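Local coordinates for ParB domain protein nuclease (Sulfolobus solfataricus, PDB 5K5D) that probably acts as the ParB-like partner protein of an archaeal DNA segregation system and may have nuclease activity, at residues B[19-24]-B[61-66]; B[26-31]-B[117-122]; B[55-60]-B[77-82]; B[96-101]-B[113-118]. The protein carries 4 engineered substitutions. All blocks are in the same frame, centred on the assembly; numbering follows the deposited sequence.

Interaction 1: B[19-24]-B[61-66]; sequences LKEDDE and DGYTRL
Tyr63 reaches from the first turn of helix 63-71 to the backbone of Asp22, inside the ParB-like N-terminal domain. The helix follows strand 59-61 directly, with Gly62 as N-cap, and the backbone N atoms of Gly62, Tyr63 and Arg65 hold a citrate, probably from the crystallisation liquor; its presence suggests that the helix start can bind an anion, perhaps the phosphates of a nucleotide, as the same region does in bacterial ParB. From CB the side chain leaves with CG beside the backbone N (chi1 -78°), and its ring heads for segment 19-24. CD2 passes Glu21 CB at 4.2 Å, and CE2 comes down to 3.3 Å from Glu21 CB, which lies at the ring edge, in its plane. At the tip, Asp22 N donates to Tyr63 OH over 2.8 Å in an almost straight bond, 175° at the hydrogen. The same hydroxyl is bonded to Leu59 O, so two backbone groups grip it and fix the ring's reach. Replacing Tyr63 by a phenylalanine would probably leave both Asp22 N and Leu59 O without this mate and loosen the link between helix and loop. Lower down, Leu19 CB meets Leu66 CD2 at 4.3 Å, an apolar touch beside strand 76-82. Asp22 is itself an N-cap: its OD2 accepts from Glu24 N at 3.0 Å, met on the anti side and 31° out of the carboxylate plane.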
loop_
_atom_site.group_PDB
_atom_site.type_symbol
_atom_site.label_atom_id
_atom_site.label_comp_id
_atom_site.label_asym_id
_atom_site.label_seq_id
_atom_site.Cartn_x
_atom_site.Cartn_y
_atom_site.Cartn_z
ATOM N N LEU B 19 0.387 24.107 10.336
ATOM C CA LEU B 19 0.621 22.880 9.569
ATOM C C LEU B 19 0.037 22.937 8.158
ATOM O O LEU B 19 -1.158 23.179 7.977
ATOM C CB LEU B 19 0.067 21.664 10.316
ATOM C CG LEU B 19 1.068 20.834 11.126
ATOM C CD1 LEU B 19 2.415 21.546 11.253
ATOM C CD2 LEU B 19 0.490 20.480 12.494
ATOM N N LYS B 20 0.891 22.707 7.165
ATOM C CA LYS B 20 0.476 22.719 5.769
ATOM C C LYS B 20 0.253 21.295 5.289
ATOM O O LYS B 20 1.027 20.397 5.610
ATOM C CB LYS B 20 1.525 23.420 4.910
ATOM C CG LYS B 20 1.787 24.856 5.337
ATOM C CD LYS B 20 3.197 25.299 4.983
ATOM C CE LYS B 20 3.547 26.606 5.688
ATOM N NZ LYS B 20 5.001 26.928 5.594
ATOM N N GLU B 21 -0.813 21.083 4.525
ATOM C CA GLU B 21 -1.154 19.736 4.093
ATOM C C GLU B 21 -0.712 19.452 2.662
ATOM O O GLU B 21 -0.717 20.336 1.809
ATOM C CB GLU B 21 -2.650 19.468 4.264
ATOM C CG GLU B 21 -3.543 20.193 3.282
ATOM C CD GLU B 21 -4.992 19.770 3.412
ATOM O OE1 GLU B 21 -5.445 19.542 4.557
ATOM O OE2 GLU B 21 -5.671 19.651 2.371
ATOM N N ASP B 22 -0.310 18.207 2.426
ATOM C CA ASP B 22 0.103 17.752 1.110
ATOM C C ASP B 22 -0.942 16.757 0.637
ATOM O O ASP B 22 -1.151 15.718 1.267
ATOM C CB ASP B 22 1.472 17.078 1.192
ATOM C CG ASP B 22 1.987 16.634 -0.159
ATOM O OD1 ASP B 22 2.905 17.288 -0.692
ATOM O OD2 ASP B 22 1.470 15.628 -0.688
ATOM N N ASP B 23 -1.608 17.072 -0.465
ATOM C CA ASP B 23 -2.764 16.287 -0.877
ATOM C C ASP B 23 -2.426 14.828 -1.165
ATOM O O ASP B 23 -3.283 13.953 -1.052
ATOM C CB ASP B 23 -3.469 16.929 -2.068
ATOM C CG ASP B 23 -4.960 17.040 -1.856
ATOM O OD1 ASP B 23 -5.694 16.120 -2.282
ATOM O OD2 ASP B 23 -5.396 18.039 -1.240
ATOM N N GLU B 24 -1.173 14.562 -1.522
ATOM C CA GLU B 24 -0.753 13.191 -1.760
ATOM C C GLU B 24 -0.653 12.436 -0.444
ATOM O O GLU B 24 -1.180 11.334 -0.313
ATOM C CB GLU B 24 0.586 13.135 -2.494
ATOM C CG GLU B 24 0.910 11.750 -3.029
ATOM C CD GLU B 24 2.393 11.447 -3.032
ATOM O OE1 GLU B 24 3.073 11.804 -2.048
ATOM O OE2 GLU B 24 2.881 10.853 -4.016
ATOM N N ASP B 61 2.197 12.704 8.354
ATOM C CA ASP B 61 1.309 11.717 8.939
ATOM C C ASP B 61 0.444 12.342 10.030
ATOM O O ASP B 61 0.949 13.037 10.911
ATOM C CB ASP B 61 2.122 10.581 9.549
ATOM C CG ASP B 61 1.257 9.442 10.008
ATOM O OD1 ASP B 61 0.457 8.948 9.187
ATOM O OD2 ASP B 61 1.367 9.045 11.188
ATOM N N GLY B 62 -0.860 12.092 9.970
ATOM C CA GLY B 62 -1.760 12.524 11.023
ATOM C C GLY B 62 -2.878 13.420 10.534
ATOM O O GLY B 62 -3.314 14.321 11.249
ATOM N N TYR B 63 -3.355 13.165 9.321
ATOM C CA TYR B 63 -4.352 14.034 8.703
ATOM C C TYR B 63 -5.727 13.950 9.360
ATOM O O TYR B 63 -6.390 14.964 9.560
ATOM C CB TYR B 63 -4.435 13.778 7.196
ATOM C CG TYR B 63 -3.302 14.437 6.446
ATOM C CD1 TYR B 63 -2.074 13.802 6.295
ATOM C CD2 TYR B 63 -3.451 15.709 5.917
ATOM C CE1 TYR B 63 -1.031 14.414 5.627
ATOM C CE2 TYR B 63 -2.420 16.327 5.246
ATOM C CZ TYR B 63 -1.210 15.678 5.103
ATOM O OH TYR B 63 -0.185 16.300 4.430
ATOM N N THR B 64 -6.157 12.745 9.697
ATOM C CA THR B 64 -7.419 12.598 10.402
ATOM C C THR B 64 -7.318 13.251 11.782
ATOM O O THR B 64 -8.131 14.109 12.130
ATOM C CB THR B 64 -7.844 11.122 10.504
ATOM O OG1 THR B 64 -8.067 10.603 9.185
ATOM C CG2 THR B 64 -9.121 10.982 11.315
ATOM N N ARG B 65 -6.306 12.859 12.550
ATOM C CA ARG B 65 -6.063 13.440 13.866
ATOM C C ARG B 65 -6.068 14.967 13.848
ATOM O O ARG B 65 -6.676 15.600 14.709
ATOM C CB ARG B 65 -4.746 12.925 14.445
ATOM C CG ARG B 65 -4.771 11.456 14.817
ATOM C CD ARG B 65 -3.407 10.978 15.283
ATOM N NE ARG B 65 -2.467 10.848 14.177
ATOM C CZ ARG B 65 -1.205 10.453 14.309
ATOM N NH1 ARG B 65 -0.724 10.153 15.509
ATOM N NH2 ARG B 65 -0.421 10.358 13.243
ATOM N N LEU B 66 -5.387 15.563 12.877
ATOM C CA LEU B 66 -5.365 17.017 12.770
ATOM C C LEU B 66 -6.768 17.561 12.522
ATOM O O LEU B 66 -7.162 18.577 13.099
ATOM C CB LEU B 66 -4.423 17.482 11.656
ATOM C CG LEU B 66 -4.382 19.006 11.499
ATOM C CD1 LEU B 66 -3.827 19.659 12.756
ATOM C CD2 LEU B 66 -3.583 19.435 10.280
#

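Interaction 2: B[26-31]-B[117-122]; sequences KTMVPS and QKIADR. Engineered in segment 26-31: Met28 (natural residue Leu).
Met28 and Lys118 mark the closest backbone approach, with CA atoms 7.3 Å apart, where the irregular segment 26-31 passes beside the long helix 109-128. This is a loop-on-helix contact: the linker between helices 23-26 and 37-45 of the ParB-like N-terminal domain meets Lys118, Ile119 and Arg122, which share one side of the helix. Met28, an engineered residue modelled as selenomethionine, carries much of the contact. Its chain bends at both chi2 (-58°) and chi3 (-46°), and this hook brings the end of the side chain nearer the helix than its root. The methyl CE sits tightly, 3.3 Å from Ile119 CD1, with the two side chains at about a right angle, and it is also 3.5 Å from Lys118 CB. SE lies over one face of the Arg122 guanidinium, offset toward the rim, with NH2 its nearest atom at 3.5 Å; the positive group would probably polarise the selenium somewhat. Arg122 is held from another direction as well, since its NE forms a salt bridge with Glu24. Lys118 runs the opposite way to Met28, extended beyond CG, and its methylene CD lies 3.4 Å from Met28 O. On the far side of the helix, Ala120 packs on Tyr173 and Leu177 of helix 170-180, so helix 109-128 is wedged between that helix and the loop. At the end of the lysine, NZ gives a weak hydrogen bond of 3.4 Å to Met28 O, with Thr27 O a little further off at 3.7 Å.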
loop_
_atom_site.group_PDB
_atom_site.type_symbol
_atom_site.label_atom_id
_atom_site.label_comp_id
_atom_site.label_asym_id
_atom_site.label_seq_id
_atom_site.Cartn_x
_atom_site.Cartn_y
_atom_site.Cartn_z
ATOM N N LYS B 26 -2.048 13.227 2.189
ATOM C CA LYS B 26 -3.392 13.264 2.752
ATOM C C LYS B 26 -4.207 12.045 2.344
ATOM O O LYS B 26 -5.109 11.626 3.067
ATOM C CB LYS B 26 -4.113 14.535 2.310
ATOM C CG LYS B 26 -5.549 14.639 2.791
ATOM C CD LYS B 26 -6.169 15.952 2.336
ATOM C CE LYS B 26 -7.529 16.175 2.973
ATOM N NZ LYS B 26 -8.101 17.494 2.585
ATOM N N THR B 27 -3.878 11.469 1.193
ATOM C CA THR B 27 -4.649 10.356 0.661
ATOM C C THR B 27 -3.850 9.065 0.555
ATOM O O THR B 27 -4.330 8.088 -0.011
ATOM C CB THR B 27 -5.229 10.692 -0.724
ATOM O OG1 THR B 27 -4.161 10.854 -1.668
ATOM C CG2 THR B 27 -6.061 11.970 -0.654
HETATM N N MSE B 28 -2.639 9.057 1.105
HETATM C CA MSE B 28 -1.795 7.861 1.090
HETATM C C MSE B 28 -2.470 6.666 1.755
HETATM O O MSE B 28 -2.554 5.582 1.171
HETATM C CB MSE B 28 -0.454 8.128 1.778
HETATM C CG MSE B 28 0.604 8.741 0.873
HETATM SE SE MSE B 28 0.976 7.639 -0.697
HETATM C CE MSE B 28 1.118 5.909 0.175
ATOM N N VAL B 29 -2.939 6.869 2.982
ATOM C CA VAL B 29 -3.529 5.785 3.754
ATOM C C VAL B 29 -4.982 5.559 3.367
ATOM O O VAL B 29 -5.782 6.498 3.364
ATOM C CB VAL B 29 -3.424 6.036 5.270
ATOM C CG1 VAL B 29 -4.193 4.976 6.034
ATOM C CG2 VAL B 29 -1.957 6.061 5.702
ATOM N N PRO B 30 -5.320 4.305 3.022
ATOM C CA PRO B 30 -6.688 3.938 2.645
ATOM C C PRO B 30 -7.670 4.276 3.762
ATOM O O PRO B 30 -7.355 4.080 4.938
ATOM C CB PRO B 30 -6.603 2.418 2.458
ATOM C CG PRO B 30 -5.162 2.152 2.147
ATOM C CD PRO B 30 -4.400 3.154 2.965
ATOM N N SER B 31 -8.840 4.787 3.394
ATOM C CA SER B 31 -9.862 5.145 4.369
ATOM C C SER B 31 -10.247 3.938 5.214
ATOM O O SER B 31 -10.374 2.827 4.706
ATOM C CB SER B 31 -11.096 5.712 3.667
ATOM O OG SER B 31 -11.633 4.770 2.756
ATOM N N GLN B 117 1.838 -1.317 -1.269
ATOM C CA GLN B 117 2.069 -1.148 -2.697
ATOM C C GLN B 117 2.229 0.322 -3.079
ATOM O O GLN B 117 3.124 0.670 -3.848
ATOM C CB GLN B 117 0.942 -1.781 -3.520
ATOM C CG GLN B 117 1.072 -1.520 -5.012
ATOM C CD GLN B 117 -0.070 -2.102 -5.815
ATOM O OE1 GLN B 117 -0.722 -3.055 -5.393
ATOM N NE2 GLN B 117 -0.324 -1.522 -6.984
ATOM N N LYS B 118 1.359 1.180 -2.548
ATOM C CA LYS B 118 1.422 2.606 -2.856
ATOM C C LYS B 118 2.789 3.147 -2.490
ATOM O O LYS B 118 3.368 3.952 -3.214
ATOM C CB LYS B 118 0.348 3.388 -2.103
ATOM C CG LYS B 118 -1.030 3.315 -2.714
ATOM C CD LYS B 118 -1.997 4.172 -1.924
ATOM C CE LYS B 118 -3.436 3.891 -2.314
ATOM N NZ LYS B 118 -4.388 4.681 -1.485
ATOM N N ILE B 119 3.300 2.686 -1.356
ATOM C CA ILE B 119 4.619 3.089 -0.896
ATOM C C ILE B 119 5.717 2.519 -1.796
ATOM O O ILE B 119 6.531 3.269 -2.331
ATOM C CB ILE B 119 4.856 2.672 0.572
ATOM C CG1 ILE B 119 3.868 3.395 1.495
ATOM C CG2 ILE B 119 6.281 2.976 0.992
ATOM C CD1 ILE B 119 4.016 4.913 1.501
ATOM N N ALA B 120 5.727 1.202 -1.980
ATOM C CA ALA B 120 6.792 0.548 -2.743
ATOM C C ALA B 120 6.903 1.082 -4.175
ATOM O O ALA B 120 8.003 1.228 -4.708
ATOM C CB ALA B 120 6.607 -0.965 -2.740
ATOM N N ASP B 121 5.755 1.369 -4.782
ATOM C CA ASP B 121 5.690 1.984 -6.104
ATOM C C ASP B 121 6.357 3.356 -6.126
ATOM O O ASP B 121 7.018 3.707 -7.103
ATOM C CB ASP B 121 4.230 2.130 -6.556
ATOM C CG ASP B 121 3.633 0.823 -7.057
ATOM O OD1 ASP B 121 4.209 -0.256 -6.791
ATOM O OD2 ASP B 121 2.576 0.877 -7.714
ATOM N N ARG B 122 6.170 4.134 -5.060
ATOM C CA ARG B 122 6.777 5.461 -4.970
ATOM C C ARG B 122 8.287 5.329 -4.864
ATOM O O ARG B 122 9.035 6.004 -5.575
ATOM C CB ARG B 122 6.264 6.236 -3.756
ATOM C CG ARG B 122 4.756 6.397 -3.659
ATOM C CD ARG B 122 4.163 7.021 -4.905
ATOM N NE ARG B 122 2.919 7.729 -4.606
ATOM C CZ ARG B 122 1.729 7.148 -4.477
ATOM N NH1 ARG B 122 1.606 5.832 -4.614
ATOM N NH2 ARG B 122 0.661 7.885 -4.208
#

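Interaction 3: B[55-60]-B[77-82]; sequences RNYVLI and VKILKY
Tyr57 and Lys81 form the close-packed half of this contact, in which the turn of the hairpin joining strands 51-53 and 59-61 folds against strand 76-82 of the mixed sheet. The backbone of Tyr57 has a positive phi of 68°, the left-handed conformation common at turns, and the ring swings over toward the strand. Ile79 CD1 touches the ring at its edge, 3.8 Å from CD2, with the two side chains crossing at about a right angle. Lys81 approaches obliquely: its CD is 3.5 Å from both CZ and OH of Tyr57. A bend at chi3 (72°) turns CE, and from there NZ donates to Tyr57 OH across 3.1 Å. The other half is looser. Arg55 N and Tyr82 O stand 3.0 Å apart but at a poor angle, so they make no hydrogen bond, and Arg55 finds its backbone partner in Phe84 instead. Arg55 is exposed and meets the strand through CB, 3.8 Å from Tyr82 O, while its NH1 forms a salt bridge with Asp83. With an alanine in place of Tyr57, Lys81 NZ would lose its hydroxyl acceptor and a gap would probably open beside Ile79 CD1 and Lys81 CD. Glu12 of the edge strand 9-15 completes the polar end, with OE1 bonded to Tyr57 OH and OE2 paired with Lys81 NZ. With this carboxylate beside it, the lysine is likely to stay charged as an ammonium group, and turn, inner strand and edge strand are joined through one polar cluster.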
loop_
_atom_site.group_PDB
_atom_site.type_symbol
_atom_site.label_atom_id
_atom_site.label_comp_id
_atom_site.label_asym_id
_atom_site.label_seq_id
_atom_site.Cartn_x
_atom_site.Cartn_y
_atom_site.Cartn_z
ATOM N N ARG B 55 10.448 19.741 7.731
ATOM C CA ARG B 55 11.120 20.981 8.081
ATOM C C ARG B 55 10.229 22.208 7.894
ATOM O O ARG B 55 10.224 23.110 8.725
ATOM C CB ARG B 55 12.376 21.111 7.223
ATOM C CG ARG B 55 13.373 22.119 7.718
ATOM C CD ARG B 55 14.767 21.706 7.284
ATOM N NE ARG B 55 14.901 21.624 5.833
ATOM C CZ ARG B 55 15.723 20.787 5.210
ATOM N NH1 ARG B 55 16.469 19.945 5.910
ATOM N NH2 ARG B 55 15.794 20.783 3.887
ATOM N N ASN B 56 9.479 22.237 6.799
ATOM C CA ASN B 56 8.626 23.380 6.492
ATOM C C ASN B 56 7.198 23.189 6.988
ATOM O O ASN B 56 6.277 23.869 6.535
ATOM C CB ASN B 56 8.598 23.638 4.984
ATOM C CG ASN B 56 9.973 23.937 4.419
ATOM O OD1 ASN B 56 10.770 24.643 5.040
ATOM N ND2 ASN B 56 10.264 23.384 3.248
ATOM N N TYR B 57 7.021 22.258 7.918
ATOM C CA TYR B 57 5.734 22.073 8.579
ATOM C C TYR B 57 4.677 21.532 7.625
ATOM O O TYR B 57 3.484 21.784 7.785
ATOM C CB TYR B 57 5.288 23.375 9.253
ATOM C CG TYR B 57 6.288 23.850 10.285
ATOM C CD1 TYR B 57 7.271 24.776 9.956
ATOM C CD2 TYR B 57 6.272 23.343 11.578
ATOM C CE1 TYR B 57 8.196 25.196 10.891
ATOM C CE2 TYR B 57 7.191 23.757 12.519
ATOM C CZ TYR B 57 8.153 24.681 12.171
ATOM O OH TYR B 57 9.072 25.090 13.108
ATOM N N VAL B 58 5.134 20.787 6.625
ATOM C CA VAL B 58 4.244 20.014 5.778
ATOM C C VAL B 58 3.875 18.737 6.524
ATOM O O VAL B 58 4.748 17.956 6.912
ATOM C CB VAL B 58 4.906 19.656 4.427
ATOM C CG1 VAL B 58 4.031 18.695 3.638
ATOM C CG2 VAL B 58 5.187 20.909 3.620
ATOM N N LEU B 59 2.577 18.543 6.736
ATOM C CA LEU B 59 2.067 17.371 7.430
ATOM C C LEU B 59 2.386 16.112 6.628
ATOM O O LEU B 59 2.078 16.020 5.439
ATOM C CB LEU B 59 0.554 17.496 7.609
ATOM C CG LEU B 59 -0.070 17.078 8.942
ATOM C CD1 LEU B 59 -1.350 16.291 8.701
ATOM C CD2 LEU B 59 0.903 16.274 9.782
ATOM N N ILE B 60 3.007 15.139 7.282
ATOM C CA ILE B 60 3.350 13.891 6.618
ATOM C C ILE B 60 2.383 12.806 7.046
ATOM O O ILE B 60 1.818 12.094 6.218
ATOM C CB ILE B 60 4.791 13.457 6.953
ATOM C CG1 ILE B 60 5.788 14.426 6.321
ATOM C CG2 ILE B 60 5.052 12.035 6.476
ATOM C CD1 ILE B 60 7.228 14.091 6.630
ATOM N N VAL B 77 -0.784 22.106 18.289
ATOM C CA VAL B 77 -0.557 20.672 18.223
ATOM C C VAL B 77 0.920 20.312 18.359
ATOM O O VAL B 77 1.790 20.947 17.760
ATOM C CB VAL B 77 -1.164 20.069 16.928
ATOM C CG1 VAL B 77 -0.872 20.956 15.732
ATOM C CG2 VAL B 77 -0.665 18.649 16.700
ATOM N N LYS B 78 1.188 19.299 19.175
ATOM C CA LYS B 78 2.530 18.768 19.344
ATOM C C LYS B 78 2.915 18.008 18.082
ATOM O O LYS B 78 2.132 17.210 17.569
ATOM C CB LYS B 78 2.569 17.830 20.554
ATOM C CG LYS B 78 2.100 18.471 21.857
ATOM C CD LYS B 78 1.299 17.501 22.736
ATOM C CE LYS B 78 2.151 16.375 23.300
ATOM N NZ LYS B 78 2.563 15.387 22.259
ATOM N N ILE B 79 4.116 18.263 17.572
ATOM C CA ILE B 79 4.581 17.575 16.376
ATOM C C ILE B 79 6.023 17.082 16.489
ATOM O O ILE B 79 6.774 17.480 17.387
ATOM C CB ILE B 79 4.465 18.465 15.115
ATOM C CG1 ILE B 79 5.441 19.643 15.187
ATOM C CG2 ILE B 79 3.039 18.949 14.927
ATOM C CD1 ILE B 79 5.486 20.482 13.915
ATOM N N LEU B 80 6.391 16.192 15.575
ATOM C CA LEU B 80 7.784 15.841 15.371
ATOM C C LEU B 80 8.226 16.453 14.044
ATOM O O LEU B 80 7.861 15.963 12.971
ATOM C CB LEU B 80 7.974 14.324 15.353
ATOM C CG LEU B 80 7.563 13.570 16.620
ATOM C CD1 LEU B 80 7.948 12.098 16.526
ATOM C CD2 LEU B 80 8.190 14.203 17.849
ATOM N N LYS B 81 8.984 17.543 14.126
ATOM C CA LYS B 81 9.516 18.189 12.936
ATOM C C LYS B 81 10.822 17.522 12.524
ATOM O O LYS B 81 11.841 17.638 13.210
ATOM C CB LYS B 81 9.739 19.684 13.173
ATOM C CG LYS B 81 10.047 20.459 11.903
ATOM C CD LYS B 81 10.260 21.940 12.175
ATOM C CE LYS B 81 11.575 22.187 12.891
ATOM N NZ LYS B 81 11.792 23.640 13.138
ATOM N N TYR B 82 10.776 16.812 11.404
ATOM C CA TYR B 82 11.945 16.142 10.867
ATOM C C TYR B 82 12.759 17.104 10.019
ATOM O O TYR B 82 12.211 18.012 9.394
ATOM C CB TYR B 82 11.526 14.932 10.037
ATOM C CG TYR B 82 11.131 13.755 10.878
ATOM C CD1 TYR B 82 9.928 13.745 11.575
ATOM C CD2 TYR B 82 11.960 12.649 10.984
ATOM C CE1 TYR B 82 9.566 12.660 12.356
ATOM C CE2 TYR B 82 11.605 11.562 11.763
ATOM C CZ TYR B 82 10.411 11.576 12.446
ATOM O OH TYR B 82 10.064 10.498 13.219
#

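Interaction 4: B[96-101]-B[113-118]; sequences LIWTFN and LALFQK
Trp98 and Phe116 both carry CG anti to the backbone N, with chi1 174° and -153°, which set each CG on the side of its helix where the rings meet, between helix 90-99 and helix 109-128. There they form an offset stack: the six-membered ring of Trp98 and the Phe116 ring lie 3° from parallel with centroids 4.1 Å apart. The overlap is tight, with Trp98 CH2 only 3.3 Å from Phe116 CG. Leu115 fills the side of the stack, its CG at the indole edge, in the ring plane, 3.8 Å from Trp98 CE3. Its two methyls part company: CD1 goes to Ile97 CG2 at 4.2 Å, CD2 to Asn101 CB at 3.5 Å. Asn101, just past helix 90-99, folds back on its last turn, where ND2 donates over 2.7 Å to a lone pair of Ile97 O, in the carbonyl plane; the same amide nitrogen also bonds to Asp61 OD1. Trp98 NE1 is satisfied by Leu180 O, at the end of helix 170-180. This buried interhelical contact therefore sits between two layers: Ile97 rests on Ile60 of strand 59-61, while Phe116 packs on Met195 of helix 189-201.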
loop_
_atom_site.group_PDB
_atom_site.type_symbol
_atom_site.label_atom_id
_atom_site.label_comp_id
_atom_site.label_asym_id
_atom_site.label_seq_id
_atom_site.Cartn_x
_atom_site.Cartn_y
_atom_site.Cartn_z
ATOM N N LEU B 96 8.266 7.351 6.452
ATOM C CA LEU B 96 7.576 7.703 7.686
ATOM C C LEU B 96 6.123 7.250 7.665
ATOM O O LEU B 96 5.641 6.660 8.626
ATOM C CB LEU B 96 7.670 9.205 7.944
ATOM C CG LEU B 96 9.074 9.668 8.323
ATOM C CD1 LEU B 96 9.124 11.179 8.494
ATOM C CD2 LEU B 96 9.521 8.957 9.595
ATOM N N ILE B 97 5.427 7.518 6.564
ATOM C CA ILE B 97 4.026 7.142 6.449
ATOM C C ILE B 97 3.851 5.636 6.584
ATOM O O ILE B 97 2.860 5.166 7.145
ATOM C CB ILE B 97 3.411 7.606 5.115
ATOM C CG1 ILE B 97 3.293 9.133 5.073
ATOM C CG2 ILE B 97 2.036 6.974 4.917
ATOM C CD1 ILE B 97 2.940 9.679 3.697
ATOM N N TRP B 98 4.813 4.878 6.069
ATOM C CA TRP B 98 4.745 3.425 6.169
ATOM C C TRP B 98 5.073 2.962 7.577
ATOM O O TRP B 98 4.446 2.044 8.109
ATOM C CB TRP B 98 5.696 2.757 5.181
ATOM C CG TRP B 98 5.751 1.270 5.348
ATOM C CD1 TRP B 98 6.822 0.525 5.748
ATOM C CD2 TRP B 98 4.677 0.343 5.137
ATOM N NE1 TRP B 98 6.486 -0.806 5.787
ATOM C CE2 TRP B 98 5.177 -0.942 5.417
ATOM C CE3 TRP B 98 3.349 0.483 4.726
ATOM C CZ2 TRP B 98 4.390 -2.088 5.301
ATOM C CZ3 TRP B 98 2.572 -0.655 4.616
ATOM C CH2 TRP B 98 3.093 -1.923 4.902
ATOM N N THR B 99 6.070 3.598 8.176
ATOM C CA THR B 99 6.483 3.245 9.521
ATOM C C THR B 99 5.345 3.429 10.505
ATOM O O THR B 99 5.137 2.592 11.377
ATOM C CB THR B 99 7.689 4.073 9.987
ATOM O OG1 THR B 99 8.866 3.626 9.304
ATOM C CG2 THR B 99 7.891 3.899 11.484
ATOM N N PHE B 100 4.598 4.517 10.353
ATOM C CA PHE B 100 3.546 4.841 11.306
ATOM C C PHE B 100 2.176 4.296 10.932
ATOM O O PHE B 100 1.189 4.589 11.606
ATOM C CB PHE B 100 3.477 6.350 11.544
ATOM C CG PHE B 100 4.653 6.885 12.300
ATOM C CD1 PHE B 100 5.591 7.693 11.678
ATOM C CD2 PHE B 100 4.838 6.553 13.633
ATOM C CE1 PHE B 100 6.687 8.174 12.379
ATOM C CE2 PHE B 100 5.932 7.028 14.343
ATOM C CZ PHE B 100 6.858 7.839 13.714
ATOM N N ASN B 101 2.106 3.499 9.871
ATOM C CA ASN B 101 0.819 2.963 9.441
ATOM C C ASN B 101 0.792 1.465 9.120
ATOM O O ASN B 101 -0.215 0.800 9.353
ATOM C CB ASN B 101 0.261 3.777 8.274
ATOM C CG ASN B 101 -0.140 5.176 8.684
ATOM O OD1 ASN B 101 -1.247 5.396 9.178
ATOM N ND2 ASN B 101 0.763 6.134 8.488
ATOM N N LEU B 113 -1.859 -3.652 2.799
ATOM C CA LEU B 113 -1.267 -4.127 1.557
ATOM C C LEU B 113 -1.388 -3.058 0.476
ATOM O O LEU B 113 -0.457 -2.827 -0.291
ATOM C CB LEU B 113 -1.954 -5.414 1.102
ATOM C CG LEU B 113 -1.344 -6.732 1.575
ATOM C CD1 LEU B 113 -2.309 -7.899 1.363
ATOM C CD2 LEU B 113 -0.020 -6.980 0.866
ATOM N N ALA B 114 -2.544 -2.409 0.420
ATOM C CA ALA B 114 -2.773 -1.342 -0.541
ATOM C C ALA B 114 -1.848 -0.166 -0.258
ATOM O O ALA B 114 -1.347 0.472 -1.182
ATOM C CB ALA B 114 -4.235 -0.898 -0.517
ATOM N N LEU B 115 -1.622 0.113 1.021
ATOM C CA LEU B 115 -0.678 1.153 1.409
ATOM C C LEU B 115 0.738 0.718 1.053
ATOM O O LEU B 115 1.527 1.498 0.522
ATOM C CB LEU B 115 -0.778 1.444 2.908
ATOM C CG LEU B 115 0.283 2.369 3.517
ATOM C CD1 LEU B 115 0.286 3.737 2.855
ATOM C CD2 LEU B 115 0.064 2.506 5.018
ATOM N N PHE B 116 1.043 -0.540 1.344
ATOM C CA PHE B 116 2.363 -1.091 1.088
ATOM C C PHE B 116 2.743 -0.922 -0.378
ATOM O O PHE B 116 3.834 -0.445 -0.693
ATOM C CB PHE B 116 2.406 -2.568 1.469
ATOM C CG PHE B 116 3.772 -3.051 1.848
ATOM C CD1 PHE B 116 4.817 -2.154 2.000
ATOM C CD2 PHE B 116 4.014 -4.402 2.051
ATOM C CE1 PHE B 116 6.079 -2.592 2.350
ATOM C CE2 PHE B 116 5.278 -4.848 2.404
ATOM C CZ PHE B 116 6.311 -3.942 2.553
ATOM N N GLN B 117 1.838 -1.317 -1.269
ATOM C CA GLN B 117 2.069 -1.148 -2.697
ATOM C C GLN B 117 2.229 0.322 -3.079
ATOM O O GLN B 117 3.124 0.670 -3.848
ATOM C CB GLN B 117 0.942 -1.781 -3.520
ATOM C CG GLN B 117 1.072 -1.520 -5.012
ATOM C CD GLN B 117 -0.070 -2.102 -5.815
ATOM O OE1 GLN B 117 -0.722 -3.055 -5.393
ATOM N NE2 GLN B 117 -0.324 -1.522 -6.984
ATOM N N LYS B 118 1.359 1.180 -2.548
ATOM C CA LYS B 118 1.422 2.606 -2.856
ATOM C C LYS B 118 2.789 3.147 -2.490
ATOM O O LYS B 118 3.368 3.952 -3.214
ATOM C CB LYS B 118 0.348 3.388 -2.103
ATOM C CG LYS B 118 -1.030 3.315 -2.714
ATOM C CD LYS B 118 -1.997 4.172 -1.924
ATOM C CE LYS B 118 -3.436 3.891 -2.314
ATOM N NZ LYS B 118 -4.388 4.681 -1.485
#

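From the N terminus, segment 19-24 opens interaction 1, and segment 26-31 opens interaction 2 before the first has closed, so the two cross. Interaction 3 then starts at 55-60, inside interaction 1's loop, and closes at 77-82, after segment 61-66: these also cross, tied by backbone bonds of Lys20 to Tyr57 and Leu59. Interaction 3 is nested wholly within the long loop of interaction 2. Interaction 4 follows interactions 1 and 3 in series and ends on helix 109-128, sharing Gln117 and Lys118 with interaction 2; the two lie side by side there. Together they join the sheet and its hairpin to helix 63-71, and loop 26-31 and helix 90-99 to helix 109-128.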